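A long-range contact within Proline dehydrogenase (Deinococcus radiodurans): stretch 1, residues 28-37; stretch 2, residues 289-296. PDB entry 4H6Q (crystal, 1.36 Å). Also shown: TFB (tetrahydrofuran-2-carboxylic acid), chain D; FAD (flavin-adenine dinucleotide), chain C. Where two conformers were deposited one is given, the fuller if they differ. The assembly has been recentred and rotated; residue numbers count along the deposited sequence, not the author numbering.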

# COMPACT_ATOMS: atom_id res chain seq x y z
N LYS A 28 15.60 -8.98 -20.93
CA LYS A 28 16.42 -8.95 -19.73
C LYS A 28 15.95 -7.92 -18.70
O LYS A 28 15.94 -8.25 -17.48
N MET A 29 15.50 -6.72 -19.14
CA MET A 29 14.99 -5.73 -18.18
C MET A 29 13.71 -6.22 -17.53
O MET A 29 13.55 -6.10 -16.30
N TRP A 30 12.82 -6.80 -18.33
CA TRP A 30 11.62 -7.41 -17.78
C TRP A 30 11.94 -8.56 -16.82
O TRP A 30 11.31 -8.66 -15.76
N ASN A 31 12.96 -9.36 -17.12
CA ASN A 31 13.30 -10.41 -16.16
C ASN A 31 13.75 -9.83 -14.83
O ASN A 31 13.40 -10.37 -13.78
N LEU A 32 14.50 -8.74 -14.87
CA LEU A 32 14.88 -8.04 -13.65
C LEU A 32 13.61 -7.56 -12.92
O LEU A 32 13.43 -7.81 -11.71
N ALA A 33 12.71 -6.90 -13.65
CA ALA A 33 11.49 -6.38 -13.04
C ALA A 33 10.56 -7.44 -12.48
O ALA A 33 9.82 -7.18 -11.52
N GLU A 34 10.60 -8.64 -13.05
CA GLU A 34 9.73 -9.73 -12.62
C GLU A 34 10.01 -10.20 -11.21
O GLU A 34 9.16 -10.82 -10.57
N ARG A 35 11.17 -9.86 -10.66
CA ARG A 35 11.33 -10.08 -9.23
C ARG A 35 10.30 -9.33 -8.39
O ARG A 35 9.81 -9.85 -7.36
N PHE A 36 9.98 -8.11 -8.84
CA PHE A 36 9.19 -7.15 -8.07
C PHE A 36 7.74 -7.02 -8.57
O PHE A 36 6.91 -6.43 -7.87
N VAL A 37 7.45 -7.48 -9.79
CA VAL A 37 6.16 -7.22 -10.45
C VAL A 37 5.60 -8.55 -10.86
O VAL A 37 6.33 -9.34 -11.48
N ALA A 289 7.81 3.14 -13.14
CA ALA A 289 8.01 4.04 -11.99
C ALA A 289 8.26 3.23 -10.70
O ALA A 289 9.24 3.44 -9.97
N TYR A 290 7.36 2.30 -10.40
CA TYR A 290 7.48 1.45 -9.22
C TYR A 290 8.81 0.68 -9.27
O TYR A 290 9.57 0.61 -8.26
N PHE A 291 9.09 0.05 -10.41
CA PHE A 291 10.32 -0.72 -10.52
C PHE A 291 11.58 0.17 -10.35
O PHE A 291 12.56 -0.22 -9.69
N SER A 292 11.56 1.40 -10.90
CA SER A 292 12.69 2.31 -10.71
C SER A 292 12.95 2.60 -9.24
O SER A 292 14.12 2.66 -8.83
N ARG A 293 11.88 2.72 -8.42
CA ARG A 293 12.08 2.96 -7.00
C ARG A 293 12.71 1.77 -6.33
O ARG A 293 13.57 1.92 -5.46
N ARG A 294 12.32 0.55 -6.72
CA ARG A 294 12.95 -0.67 -6.16
C ARG A 294 14.43 -0.69 -6.47
O ARG A 294 15.25 -1.06 -5.60
N ILE A 295 14.80 -0.30 -7.69
CA ILE A 295 16.22 -0.28 -8.07
C ILE A 295 16.98 0.77 -7.26
O ILE A 295 18.10 0.50 -6.78
N ALA A 296 16.42 1.97 -7.09
CA ALA A 296 17.10 3.03 -6.38
C ALA A 296 17.36 2.66 -4.92
O ALA A 296 18.32 3.12 -4.30

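This is a small, apolar, aromatic-centred contact between segments whose touching residues are at least 254 apart in sequence, with no direct hydrogen bond across it and one water joining the two sides. The axes of helices 28-33 and 289-296 cross at 73° and come no closer than 11.3 Å, and side chains occupy the space between them. F291 has the largest area covered, followed by F36. The CA-to-CB bond of F291 points sideways, but with chi1 at t the ring swings in toward stretch 1. A33 sits over one ring face: its CB is 3.7 Å from the F291 ring centroid, nearly on the normal, and its CA lies 3.5 Å from F291 CE1. Around the ring edge come L32 (t, p), whose CG is 3.5 Å from F291 CZ, and M29 (t, p, p), whose SD is 3.7 Å from F291 CE2. L32 CD2 also meets I295 CD1 at 4.1 Å, on the exposed flank.

F36, rotamer m and pointing toward stretch 2, repeats the logic with the roles exchanged. R294 CB lies 3.8 Å from the F36 ring centroid, again over the face, while F36 CD2 reaches F291 CD1 at 3.9 Å. R294 thus does two jobs: its aliphatic base covers a ring, and its m, m, p chain, with chi4 at 81°, leads the guanidinium away to the ligand, where R294 NH1 and NH2 each donate to TFB OB at 2.9 Å. R293, clear of the interface, adds NE to TFB OB at 2.8 Å and NH2 to TFB OXT at 2.9 Å.

Y290 (t) points toward stretch 1, its CE2 3.9 Å from F36 O. The polar link is indirect: a water donates to F36 O at 2.8 Å and accepts from Y290 OH at 2.7 Å. The rule is apolar packing between the stretches, with charge carried onward to the ligand.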

# COMPACT_ATOMS: atom_id res chain seq x y z
CB LYS A 28 17.90 -8.80 -20.07
CG LYS A 28 18.52 -10.05 -20.71
CD LYS A 28 19.99 -9.73 -20.94
CE LYS A 28 20.83 -10.84 -21.57
NZ LYS A 28 22.02 -10.27 -22.30
CB MET A 29 14.74 -4.40 -18.85
CG MET A 29 14.32 -3.30 -17.86
SD MET A 29 15.70 -2.88 -16.73
CE MET A 29 16.81 -1.96 -17.79
CB TRP A 30 10.67 -7.84 -18.89
CG TRP A 30 9.48 -8.62 -18.39
CD1 TRP A 30 9.18 -9.90 -18.70
CD2 TRP A 30 8.47 -8.18 -17.47
NE1 TRP A 30 8.03 -10.28 -18.06
CE2 TRP A 30 7.58 -9.25 -17.29
CE3 TRP A 30 8.22 -6.97 -16.80
CZ2 TRP A 30 6.46 -9.17 -16.47
CZ3 TRP A 30 7.13 -6.90 -15.96
CH2 TRP A 30 6.25 -7.98 -15.82
CB ASN A 31 14.38 -11.37 -16.67
CG ASN A 31 13.96 -12.14 -17.90
OD1 ASN A 31 12.77 -12.42 -18.15
ND2 ASN A 31 14.95 -12.53 -18.68
CB LEU A 32 15.81 -6.88 -13.99
CG LEU A 32 16.35 -6.04 -12.84
CD1 LEU A 32 17.08 -6.94 -11.82
CD2 LEU A 32 17.28 -4.94 -13.34
CB ALA A 33 10.76 -5.49 -14.01
CB GLU A 34 9.84 -10.90 -13.56
CG GLU A 34 8.93 -10.85 -14.75
CD GLU A 34 9.04 -12.12 -15.57
OE1 GLU A 34 10.19 -12.49 -15.91
OE2 GLU A 34 8.00 -12.75 -15.85
CB ARG A 35 12.73 -9.67 -8.80
CG ARG A 35 12.84 -9.70 -7.29
CD ARG A 35 14.25 -9.50 -6.86
NE ARG A 35 14.33 -9.34 -5.42
CZ ARG A 35 15.38 -8.85 -4.77
NH1 ARG A 35 16.45 -8.45 -5.47
NH2 ARG A 35 15.36 -8.74 -3.44
CB PHE A 36 9.85 -5.78 -8.16
CG PHE A 36 11.23 -5.76 -7.63
CD1 PHE A 36 11.48 -5.73 -6.25
CD2 PHE A 36 12.31 -5.66 -8.51
CE1 PHE A 36 12.80 -5.69 -5.77
CE2 PHE A 36 13.61 -5.60 -8.02
CZ PHE A 36 13.85 -5.62 -6.64
CB VAL A 37 6.37 -6.29 -11.70
CG1 VAL A 37 5.07 -6.09 -12.47
CG2 VAL A 37 7.04 -4.95 -11.26
CB ALA A 289 6.81 4.98 -11.80
CB TYR A 290 6.28 0.50 -9.14
CG TYR A 290 6.31 -0.52 -8.04
CD1 TYR A 290 5.51 -0.34 -6.90
CD2 TYR A 290 7.06 -1.69 -8.14
CE1 TYR A 290 5.51 -1.26 -5.87
CE2 TYR A 290 7.02 -2.65 -7.10
CZ TYR A 290 6.26 -2.40 -5.98
OH TYR A 290 6.19 -3.30 -4.92
CB PHE A 291 10.34 -1.41 -11.88
CG PHE A 291 11.63 -2.10 -12.23
CD1 PHE A 291 12.20 -3.06 -11.39
CD2 PHE A 291 12.24 -1.81 -13.43
CE1 PHE A 291 13.37 -3.74 -11.78
CE2 PHE A 291 13.41 -2.48 -13.83
CZ PHE A 291 13.99 -3.41 -12.99
CB SER A 292 12.53 3.60 -11.52
OG SER A 292 11.59 4.47 -10.92
CB ARG A 293 10.77 3.38 -6.31
CG ARG A 293 10.30 4.75 -6.76
CD ARG A 293 9.12 5.25 -5.94
NE ARG A 293 7.84 4.58 -6.24
CZ ARG A 293 6.97 4.98 -7.17
NH1 ARG A 293 7.24 5.99 -7.99
NH2 ARG A 293 5.84 4.28 -7.33
CB ARG A 294 12.27 -1.93 -6.69
CG ARG A 294 10.75 -2.02 -6.42
CD ARG A 294 10.38 -1.97 -4.90
NE ARG A 294 10.38 -0.67 -4.22
CZ ARG A 294 9.38 0.22 -4.28
NH1 ARG A 294 8.37 0.06 -5.16
NH2 ARG A 294 9.44 1.32 -3.53
CB ILE A 295 16.38 -0.05 -9.60
CG1 ILE A 295 15.75 -1.25 -10.36
CG2 ILE A 295 17.84 0.26 -9.96
CD1 ILE A 295 16.36 -2.63 -10.05
CB ALA A 296 16.29 4.30 -6.45
OA TFB D . 4.01 2.68 -2.52
CA TFB D . 5.37 2.31 -2.75
C TFB D . 5.75 2.54 -4.19
OB TFB D . 6.97 2.52 -4.51
CB TFB D . 5.48 0.88 -2.43
CG TFB D . 4.11 0.38 -2.59
CD TFB D . 3.19 1.52 -2.42
OXT TFB D . 4.87 2.76 -5.11
PA FAD C . 15.09 -0.04 4.38
O1A FAD C . 15.74 0.56 5.63
O2A FAD C . 15.11 0.77 3.14
O5B FAD C . 15.61 -1.39 3.98
C5B FAD C . 15.67 -2.43 4.94
C4B FAD C . 16.22 -3.73 4.38
O4B FAD C . 15.20 -4.31 3.60
C3B FAD C . 17.35 -3.55 3.43
O3B FAD C . 18.62 -3.40 4.04
C2B FAD C . 17.22 -4.78 2.61
O2B FAD C . 17.63 -5.93 3.32
C1B FAD C . 15.74 -4.85 2.43
N9A FAD C . 15.25 -4.08 1.28
C8A FAD C . 14.35 -3.01 1.31
N7A FAD C . 14.11 -2.53 0.09
C5A FAD C . 14.83 -3.33 -0.80
C6A FAD C . 14.99 -3.33 -2.17
N6A FAD C . 14.30 -2.39 -3.00
N1A FAD C . 15.80 -4.25 -2.72
C2A FAD C . 16.45 -5.16 -1.97
N3A FAD C . 16.34 -5.20 -0.63
C4A FAD C . 15.54 -4.32 -0.06
N1 FAD C . 6.13 4.27 1.03
C2 FAD C . 5.36 5.33 0.67
O2 FAD C . 5.94 6.50 0.65
N3 FAD C . 4.03 5.20 0.34
C4 FAD C . 3.40 3.97 0.36
O4 FAD C . 2.10 3.87 0.02
C4X FAD C . 4.18 2.79 0.74
N5 FAD C . 3.61 1.55 0.78
C5X FAD C . 4.40 0.50 1.19
C6 FAD C . 3.84 -0.79 1.25
C7 FAD C . 4.63 -1.88 1.70
C7M FAD C . 4.03 -3.28 1.77
C8 FAD C . 5.98 -1.65 2.07
C8M FAD C . 6.85 -2.78 2.55
C9 FAD C . 6.54 -0.37 1.97
C9A FAD C . 5.76 0.70 1.56
N10 FAD C . 6.34 1.98 1.50
C10 FAD C . 5.56 3.03 1.08
C1' FAD C . 7.71 2.23 1.91
C2' FAD C . 8.74 2.33 0.82
O2' FAD C . 8.30 1.46 -0.21
C3' FAD C . 9.98 2.07 1.71
O3' FAD C . 10.67 3.21 2.12
C4' FAD C . 10.94 1.03 1.27
O4' FAD C . 10.19 -0.13 1.18
C5' FAD C . 12.04 0.91 2.31
O5' FAD C . 12.15 -0.42 2.69
P FAD C . 12.22 -0.88 4.22
O1P FAD C . 11.18 -0.31 5.23
O2P FAD C . 12.44 -2.41 4.09
O3P FAD C . 13.67 -0.42 4.77
O HOH W 1 7.65 -5.48 -5.39